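Long-range contacts in similar to yteR (Bacilus subtilis) (Clostridium acetobutylicum, PDB 4WU0), which probably hydrolyses unsaturated rhamnogalacturonan fragments derived from pectin, acting as a glycoside hydrolase: residues A[212-217]-A[278-283]; A[9-14]-A[309-314]. One frame throughout, in Å; residues are numbered along the deposited sequence.

Both contacts belong to the predominantly helical (alpha/alpha)6 toroid of this glycoside hydrolase family, but they lie far apart on it. The centres of interactions 1 and 2 are 30 Å from each other and their nearest atoms about 17 Å, so neither touches the other. Their centres lie about 16 and 20 Å respectively from the centre of the chain. In sequence, 212-217 and 278-283 both fall within the span between 9-14 and 309-314. Interaction 1 joins the C-terminal ends of two helices through an aromatic ring and water; interaction 2 joins the N-terminal helix to a small beta-sheet through a single direct hydrogen bond.

Interaction 1 (A[212-217]-A[278-283]); sequences TIEVLP and VRLGYL
Two helices of the (alpha/alpha)6 barrel, 199-215 and 264-279, meet here at their C-terminal ends, the second closing in a Schellman motif at Gly281, whose positive phi turns the chain so that Tyr282 faces back toward helix 199-215. The tyrosine ring is held between two aliphatic groups. Ile213 places CG2 anti to its own backbone N and lays this methyl on one face, 3.7 Å from the ring centroid and 28° off the normal, a CH-pi contact. Because CG2 is shifted toward the hydroxyl end, its closest ring atom is CZ of Tyr282, at 3.3 Å. CB of Leu280 covers the opposite face, also near the rim. The phenol oxygen ends against the backbone of the helix, with OH of Tyr282 3.2 Å from CA of Glu214; the adjacent Glu214 N is close but badly angled for a bond.

Alongside, Glu214 runs out extended, CG anti to its backbone N (chi1 -176°), and crosses the Leu280 side chain at about a right angle, its CG meeting CD1. Its OE2 stops 4.1 Å from NH1 of Arg279, beyond salt-bridge range, with the carboxylate and guanidinium planes 55° apart. Two waters bridge the charges: each donates to OE2 and accepts from the guanidinium, one from NH1 at 2.9 Å, the other from NH2 at 3.3 Å. Direct salt bridges go to other partners, Glu214 OE1 to Lys276 and Arg279 NE to Glu357. A tyrosine ring clasped between aliphatic groups, beside a water-mediated charge pair, thus joins the C-terminal ends of two helices of the (alpha/alpha)6 toroid, the second capped by a Schellman turn.

Interaction 2 (A[9-14]-A[309-314]); sequences ADSIIA and GLINLN
Helix 4-14 rests against the start of strand 311-317, with Ser11 and Leu310 in closest backbone register, their CA atoms 5.3 Å apart. Ser11 turns OG anti to its carbonyl carbon (chi1 -62°), placing the hydroxyl beside its own backbone N and facing the strand. There OG accepts the amide of Ile311, N to OG 3.0 Å, along a nearly straight line of 167°. The same oxygen is hydrogen-bonded to the carbonyl of Leu7 one turn earlier, so two bonds fix its rotation.

Hydrocarbon flanks the hydroxyl from two sides. CB of Leu310 lies 3.4 Å from Ser11 OG, and CG1 of Ile311 lies equally near, brought there by a chi1 of 54° that puts it in the crowded position between its backbone N and carbonyl carbon. Leu310, with CG anti to the carbonyl carbon, spreads its two methyls along the helix. CD2 passes over the Asp10-Ser11 backbone, while CD1 presses on CB of Ala14 at 3.5 Å, tighter than usual carbon packing. Ser11 OG thus accepts from the strand's first amide and gives its proton to the Leu7 carbonyl, a buried hydroxyl with both roles used, inside an otherwise apolar helix-to-sheet contact.

Interaction 1 (A[212-217]-A[278-283])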
ATOM      1  N   THR A 212       4.302   5.312   8.067  1.00 12.23           N
ATOM      2  CA  THR A 212       4.647   4.939   9.436  1.00 12.56           C
ATOM      3  C   THR A 212       5.580   5.969  10.084  1.00 13.07           C
ATOM      4  O   THR A 212       5.373   6.396  11.224  1.00 13.36           O
ATOM      5  CB  THR A 212       5.283   3.541   9.480  1.00 12.46           C
ATOM      6  OG1 THR A 212       4.288   2.577   9.133  1.00 13.09           O
ATOM      7  CG2 THR A 212       5.825   3.206  10.864  1.00 12.93           C
ATOM      8  N   ILE A 213       6.584   6.412   9.336  1.00 14.51           N
ATOM      9  CA  ILE A 213       7.525   7.365   9.885  1.00 13.87           C
ATOM     10  C   ILE A 213       6.757   8.612  10.297  1.00 13.79           C
ATOM     11  O   ILE A 213       7.065   9.224  11.323  1.00 14.37           O
ATOM     12  CB  ILE A 213       8.631   7.735   8.864  1.00 15.08           C
ATOM     13  CG1 ILE A 213       9.475   6.516   8.513  1.00 15.81           C
ATOM     14  CG2 ILE A 213       9.539   8.837   9.417  1.00 14.50           C
ATOM     15  CD1 ILE A 213      10.276   6.671   7.217  1.00 15.72           C
ATOM     16  N   GLU A 214       5.758   8.984   9.490  1.00 13.72           N
ATOM     17  CA  GLU A 214       4.974  10.191   9.735  1.00 14.07           C
ATOM     18  C   GLU A 214       4.338  10.219  11.126  1.00 15.35           C
ATOM     19  O   GLU A 214       4.238  11.283  11.739  1.00 16.91           O
ATOM     20  CB  GLU A 214       3.907  10.365   8.634  1.00 15.83           C
ATOM     21  CG  GLU A 214       3.098  11.648   8.753  1.00 17.75           C
ATOM     22  CD  GLU A 214       2.020  11.788   7.680  1.00 25.10           C
ATOM     23  OE1 GLU A 214       1.443  10.759   7.252  1.00 26.71           O
ATOM     24  OE2 GLU A 214       1.742  12.939   7.275  1.00 34.03           O
ATOM     25  N   VAL A 215       3.902   9.057  11.627  1.00 14.32           N
ATOM     26  CA  VAL A 215       3.239   9.004  12.929  1.00 15.13           C
ATOM     27  C   VAL A 215       4.159   8.625  14.094  1.00 17.75           C
ATOM     28  O   VAL A 215       3.729   8.638  15.247  1.00 18.36           O
ATOM     29  CB  VAL A 215       1.984   8.090  12.919  1.00 16.47           C
ATOM     30  CG1 VAL A 215       0.937   8.640  11.959  1.00 15.90           C
ATOM     31  CG2 VAL A 215       2.355   6.652  12.594  1.00 16.93           C
ATOM     32  N   LEU A 216       5.430   8.318  13.812  1.00 15.51           N
ATOM     33  CA  LEU A 216       6.386   8.048  14.889  1.00 15.19           C
ATOM     34  C   LEU A 216       6.716   9.275  15.737  1.00 18.38           C
ATOM     35  O   LEU A 216       6.800  10.383  15.233  1.00 18.49           O
ATOM     36  CB  LEU A 216       7.701   7.496  14.336  1.00 16.05           C
ATOM     37  CG  LEU A 216       7.736   6.093  13.741  1.00 15.57           C
ATOM     38  CD1 LEU A 216       9.155   5.791  13.273  1.00 19.04           C
ATOM     39  CD2 LEU A 216       7.258   5.052  14.768  1.00 20.37           C
ATOM     40  N   PRO A 217       6.949   9.085  17.039  1.00 18.67           N
ATOM     41  CA  PRO A 217       7.537  10.181  17.809  1.00 20.41           C
ATOM     42  C   PRO A 217       8.857  10.660  17.186  1.00 18.78           C
ATOM     43  O   PRO A 217       9.634   9.829  16.732  1.00 19.34           O
ATOM     44  CB  PRO A 217       7.767   9.546  19.192  1.00 25.03           C
ATOM     45  CG  PRO A 217       6.737   8.450  19.260  1.00 20.19           C
ATOM     46  CD  PRO A 217       6.630   7.913  17.880  1.00 20.17           C
ATOM     47  N   VAL A 278       9.671  13.719   0.223  1.00 16.77           N
ATOM     48  CA  VAL A 278      10.264  15.046   0.081  1.00 15.37           C
ATOM     49  C   VAL A 278       9.554  16.062   0.979  1.00 20.99           C
ATOM     50  O   VAL A 278      10.206  16.884   1.648  1.00 19.58           O
ATOM     51  CB  VAL A 278      10.234  15.526  -1.402  1.00 15.24           C
ATOM     52  CG1 VAL A 278      10.634  16.993  -1.509  1.00 18.26           C
ATOM     53  CG2 VAL A 278      11.137  14.649  -2.272  1.00 17.28           C
ATOM     54  N   ARG A 279       8.221  16.018   0.991  1.00 14.87           N
ATOM     55  CA  ARG A 279       7.435  16.975   1.762  1.00 16.64           C
ATOM     56  C   ARG A 279       7.768  16.943   3.249  1.00 17.66           C
ATOM     57  O   ARG A 279       7.842  17.981   3.901  1.00 18.88           O
ATOM     58  CB  ARG A 279       5.933  16.728   1.570  1.00 17.83           C
ATOM     59  CG  ARG A 279       5.064  17.631   2.449  1.00 19.41           C
ATOM     60  CD  ARG A 279       3.570  17.565   2.089  1.00 24.50           C
ATOM     61  NE  ARG A 279       2.976  16.240   2.265  1.00 21.37           N
ATOM     62  CZ  ARG A 279       2.579  15.738   3.431  1.00 19.60           C
ATOM     63  NH1 ARG A 279       2.028  14.535   3.489  1.00 21.71           N
ATOM     64  NH2 ARG A 279       2.728  16.428   4.564  1.00 23.53           N
ATOM     65  N   LEU A 280       7.960  15.741   3.781  1.00 15.70           N
ATOM     66  CA  LEU A 280       8.242  15.589   5.198  1.00 15.62           C
ATOM     67  C   LEU A 280       9.749  15.667   5.526  1.00 15.94           C
ATOM     68  O   LEU A 280      10.138  15.602   6.696  1.00 18.41           O
ATOM     69  CB  LEU A 280       7.622  14.289   5.701  1.00 17.58           C
ATOM     70  CG  LEU A 280       6.085  14.322   5.713  1.00 20.24           C
ATOM     71  CD1 LEU A 280       5.528  12.934   5.911  1.00 20.96           C
ATOM     72  CD2 LEU A 280       5.546  15.268   6.797  1.00 25.49           C
ATOM     73  N   GLY A 281      10.584  15.803   4.505  1.00 16.08           N
ATOM     74  CA  GLY A 281      12.019  15.926   4.720  1.00 17.70           C
ATOM     75  C   GLY A 281      12.783  14.612   4.817  1.00 16.79           C
ATOM     76  O   GLY A 281      13.990  14.630   5.118  1.00 18.78           O
ATOM     77  N   TYR A 282      12.106  13.486   4.559  1.00 17.85           N
ATOM     78  CA  TYR A 282      12.767  12.195   4.629  1.00 16.03           C
ATOM     79  C   TYR A 282      13.709  12.014   3.456  1.00 17.57           C
ATOM     80  O   TYR A 282      14.747  11.356   3.585  1.00 19.08           O
ATOM     81  CB  TYR A 282      11.773  11.030   4.652  1.00 17.17           C
ATOM     82  CG  TYR A 282      10.666  11.148   5.658  1.00 17.14           C
ATOM     83  CD1 TYR A 282      10.815  11.898   6.804  1.00 17.97           C
ATOM     84  CD2 TYR A 282       9.459  10.494   5.458  1.00 18.68           C
ATOM     85  CE1 TYR A 282       9.786  12.002   7.717  1.00 17.87           C
ATOM     86  CE2 TYR A 282       8.441  10.592   6.355  1.00 16.93           C
ATOM     87  CZ  TYR A 282       8.602  11.346   7.488  1.00 17.94           C
ATOM     88  OH  TYR A 282       7.584  11.468   8.421  1.00 19.41           O
ATOM     89  N   LEU A 283      13.343  12.613   2.325  1.00 16.48           N
ATOM     90  CA  LEU A 283      14.115  12.524   1.097  1.00 14.91           C
ATOM     91  C   LEU A 283      14.573  13.940   0.748  1.00 16.30           C
ATOM     92  O   LEU A 283      13.889  14.919   1.092  1.00 18.37           O
ATOM     93  CB  LEU A 283      13.250  11.967  -0.031  1.00 16.33           C
ATOM     94  CG  LEU A 283      12.592  10.606   0.198  1.00 16.09           C
ATOM     95  CD1 LEU A 283      11.613  10.269  -0.924  1.00 17.42           C
ATOM     96  CD2 LEU A 283      13.654   9.510   0.307  1.00 16.76           C
TER
HETATM   97  O   HOH W   1       2.068  15.396   7.609  1.00 37.34           O
HETATM   98  O   HOH W   2       0.202  13.312   5.438  1.00 42.24           O

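Interaction 2 (A[9-14]-A[309-314])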
ATOM      1  N   ALA A   9     -11.543  11.308  -8.102  1.00 14.43           N
ATOM      2  CA  ALA A   9     -12.566  11.027  -7.099  1.00 14.81           C
ATOM      3  C   ALA A   9     -13.957  11.100  -7.728  1.00 13.71           C
ATOM      4  O   ALA A   9     -14.789  10.220  -7.528  1.00 16.09           O
ATOM      5  CB  ALA A   9     -12.458  12.011  -5.922  1.00 14.97           C
ATOM      6  N   ASP A  10     -14.189  12.149  -8.512  1.00 15.55           N
ATOM      7  CA  ASP A  10     -15.479  12.320  -9.164  1.00 15.50           C
ATOM      8  C   ASP A  10     -15.719  11.184 -10.169  1.00 17.90           C
ATOM      9  O   ASP A  10     -16.844  10.727 -10.332  1.00 16.80           O
ATOM     10  CB  ASP A  10     -15.565  13.681  -9.863  1.00 16.84           C
ATOM     11  CG  ASP A  10     -15.723  14.822  -8.883  1.00 20.60           C
ATOM     12  OD1 ASP A  10     -16.128  14.538  -7.726  1.00 19.90           O
ATOM     13  OD2 ASP A  10     -15.438  15.996  -9.261  1.00 20.05           O
ATOM     14  N   SER A  11     -14.661  10.724 -10.824  1.00 15.53           N
ATOM     15  CA  SER A  11     -14.781   9.611 -11.764  1.00 15.62           C
ATOM     16  C   SER A  11     -15.151   8.308 -11.063  1.00 17.22           C
ATOM     17  O   SER A  11     -15.996   7.551 -11.537  1.00 17.20           O
ATOM     18  CB  SER A  11     -13.475   9.416 -12.547  1.00 16.93           C
ATOM     19  OG  SER A  11     -13.168  10.559 -13.308  1.00 17.85           O
ATOM     20  N   ILE A  12     -14.504   8.045  -9.936  1.00 14.31           N
ATOM     21  CA  ILE A  12     -14.763   6.826  -9.173  1.00 16.32           C
ATOM     22  C   ILE A  12     -16.221   6.788  -8.725  1.00 17.79           C
ATOM     23  O   ILE A  12     -16.895   5.759  -8.825  1.00 16.64           O
ATOM     24  CB  ILE A  12     -13.823   6.748  -7.966  1.00 14.12           C
ATOM     25  CG1 ILE A  12     -12.369   6.546  -8.423  1.00 14.42           C
ATOM     26  CG2 ILE A  12     -14.235   5.629  -6.997  1.00 15.48           C
ATOM     27  CD1 ILE A  12     -11.367   6.849  -7.339  1.00 15.52           C
ATOM     28  N   ILE A  13     -16.705   7.917  -8.230  1.00 15.75           N
ATOM     29  CA  ILE A  13     -18.067   8.011  -7.719  1.00 18.36           C
ATOM     30  C   ILE A  13     -19.069   7.851  -8.855  1.00 19.48           C
ATOM     31  O   ILE A  13     -19.999   7.032  -8.768  1.00 19.60           O
ATOM     32  CB  ILE A  13     -18.266   9.327  -6.917  1.00 16.30           C
ATOM     33  CG1 ILE A  13     -17.354   9.291  -5.682  1.00 20.73           C
ATOM     34  CG2 ILE A  13     -19.711   9.517  -6.527  1.00 22.97           C
ATOM     35  CD1 ILE A  13     -17.255  10.601  -4.924  1.00 19.93           C
ATOM     36  N   ALA A  14     -18.861   8.585  -9.947  1.00 18.02           N
ATOM     37  CA  ALA A  14     -19.795   8.550 -11.078  1.00 17.02           C
ATOM     38  C   ALA A  14     -19.810   7.202 -11.804  1.00 21.32           C
ATOM     39  O   ALA A  14     -20.847   6.793 -12.321  1.00 19.78           O
ATOM     40  CB  ALA A  14     -19.476   9.688 -12.071  1.00 20.19           C
ATOM     41  N   GLY A 309     -15.945  13.306 -20.030  1.00 22.51           N
ATOM     42  CA  GLY A 309     -14.980  14.186 -19.394  1.00 22.41           C
ATOM     43  C   GLY A 309     -14.414  13.656 -18.093  1.00 25.76           C
ATOM     44  O   GLY A 309     -13.606  14.332 -17.442  1.00 24.76           O
ATOM     45  N   LEU A 310     -14.830  12.447 -17.716  1.00 19.42           N
ATOM     46  CA  LEU A 310     -14.236  11.739 -16.597  1.00 17.57           C
ATOM     47  C   LEU A 310     -12.991  10.997 -17.094  1.00 17.54           C
ATOM     48  O   LEU A 310     -12.626  11.100 -18.273  1.00 16.88           O
ATOM     49  CB  LEU A 310     -15.260  10.786 -15.968  1.00 17.94           C
ATOM     50  CG  LEU A 310     -16.536  11.443 -15.394  1.00 24.41           C
ATOM     51  CD1 LEU A 310     -17.483  10.372 -14.835  1.00 28.63           C
ATOM     52  CD2 LEU A 310     -16.225  12.485 -14.341  1.00 21.65           C
ATOM     53  N   ILE A 311     -12.299  10.312 -16.191  1.00 15.99           N
ATOM     54  CA  ILE A 311     -11.043   9.643 -16.536  1.00 15.34           C
ATOM     55  C   ILE A 311     -11.000   8.194 -16.075  1.00 14.99           C
ATOM     56  O   ILE A 311     -11.581   7.831 -15.041  1.00 15.37           O
ATOM     57  CB  ILE A 311      -9.794  10.381 -15.977  1.00 15.60           C
ATOM     58  CG1 ILE A 311      -9.927  10.605 -14.467  1.00 16.90           C
ATOM     59  CG2 ILE A 311      -9.578  11.696 -16.750  1.00 16.61           C
ATOM     60  CD1 ILE A 311      -8.762  11.312 -13.846  1.00 17.02           C
ATOM     61  N   ASN A 312     -10.304   7.379 -16.862  1.00 14.20           N
ATOM     62  CA  ASN A 312      -9.939   6.013 -16.498  1.00 13.53           C
ATOM     63  C   ASN A 312      -8.483   5.923 -16.127  1.00 14.39           C
ATOM     64  O   ASN A 312      -7.642   6.602 -16.695  1.00 13.87           O
ATOM     65  CB  ASN A 312     -10.122   5.052 -17.678  1.00 13.72           C
ATOM     66  CG  ASN A 312     -11.555   4.831 -18.053  1.00 14.36           C
ATOM     67  OD1 ASN A 312     -12.487   5.103 -17.285  1.00 14.82           O
ATOM     68  ND2 ASN A 312     -11.747   4.321 -19.262  1.00 16.05           N
ATOM     69  N   LEU A 313      -8.185   5.083 -15.149  1.00 12.68           N
ATOM     70  CA  LEU A 313      -6.809   4.701 -14.866  1.00 12.51           C
ATOM     71  C   LEU A 313      -6.580   3.299 -15.416  1.00 12.70           C
ATOM     72  O   LEU A 313      -7.251   2.360 -15.037  1.00 13.77           O
ATOM     73  CB  LEU A 313      -6.531   4.719 -13.367  1.00 12.47           C
ATOM     74  CG  LEU A 313      -5.098   4.384 -12.934  1.00 12.56           C
ATOM     75  CD1 LEU A 313      -4.117   5.436 -13.358  1.00 14.63           C
ATOM     76  CD2 LEU A 313      -5.035   4.197 -11.420  1.00 15.83           C
ATOM     77  N   ASN A 314      -5.616   3.179 -16.318  1.00 12.45           N
ATOM     78  CA  ASN A 314      -5.350   1.927 -17.005  1.00 12.47           C
ATOM     79  C   ASN A 314      -4.066   1.254 -16.525  1.00 14.90           C
ATOM     80  O   ASN A 314      -3.246   1.879 -15.866  1.00 12.82           O
ATOM     81  CB  ASN A 314      -5.190   2.237 -18.499  1.00 13.46           C
ATOM     82  CG  ASN A 314      -6.431   2.877 -19.121  1.00 16.08           C
ATOM     83  OD1 ASN A 314      -6.413   4.031 -19.579  1.00 24.53           O
ATOM     84  ND2 ASN A 314      -7.473   2.110 -19.214  1.00 14.96           N
TER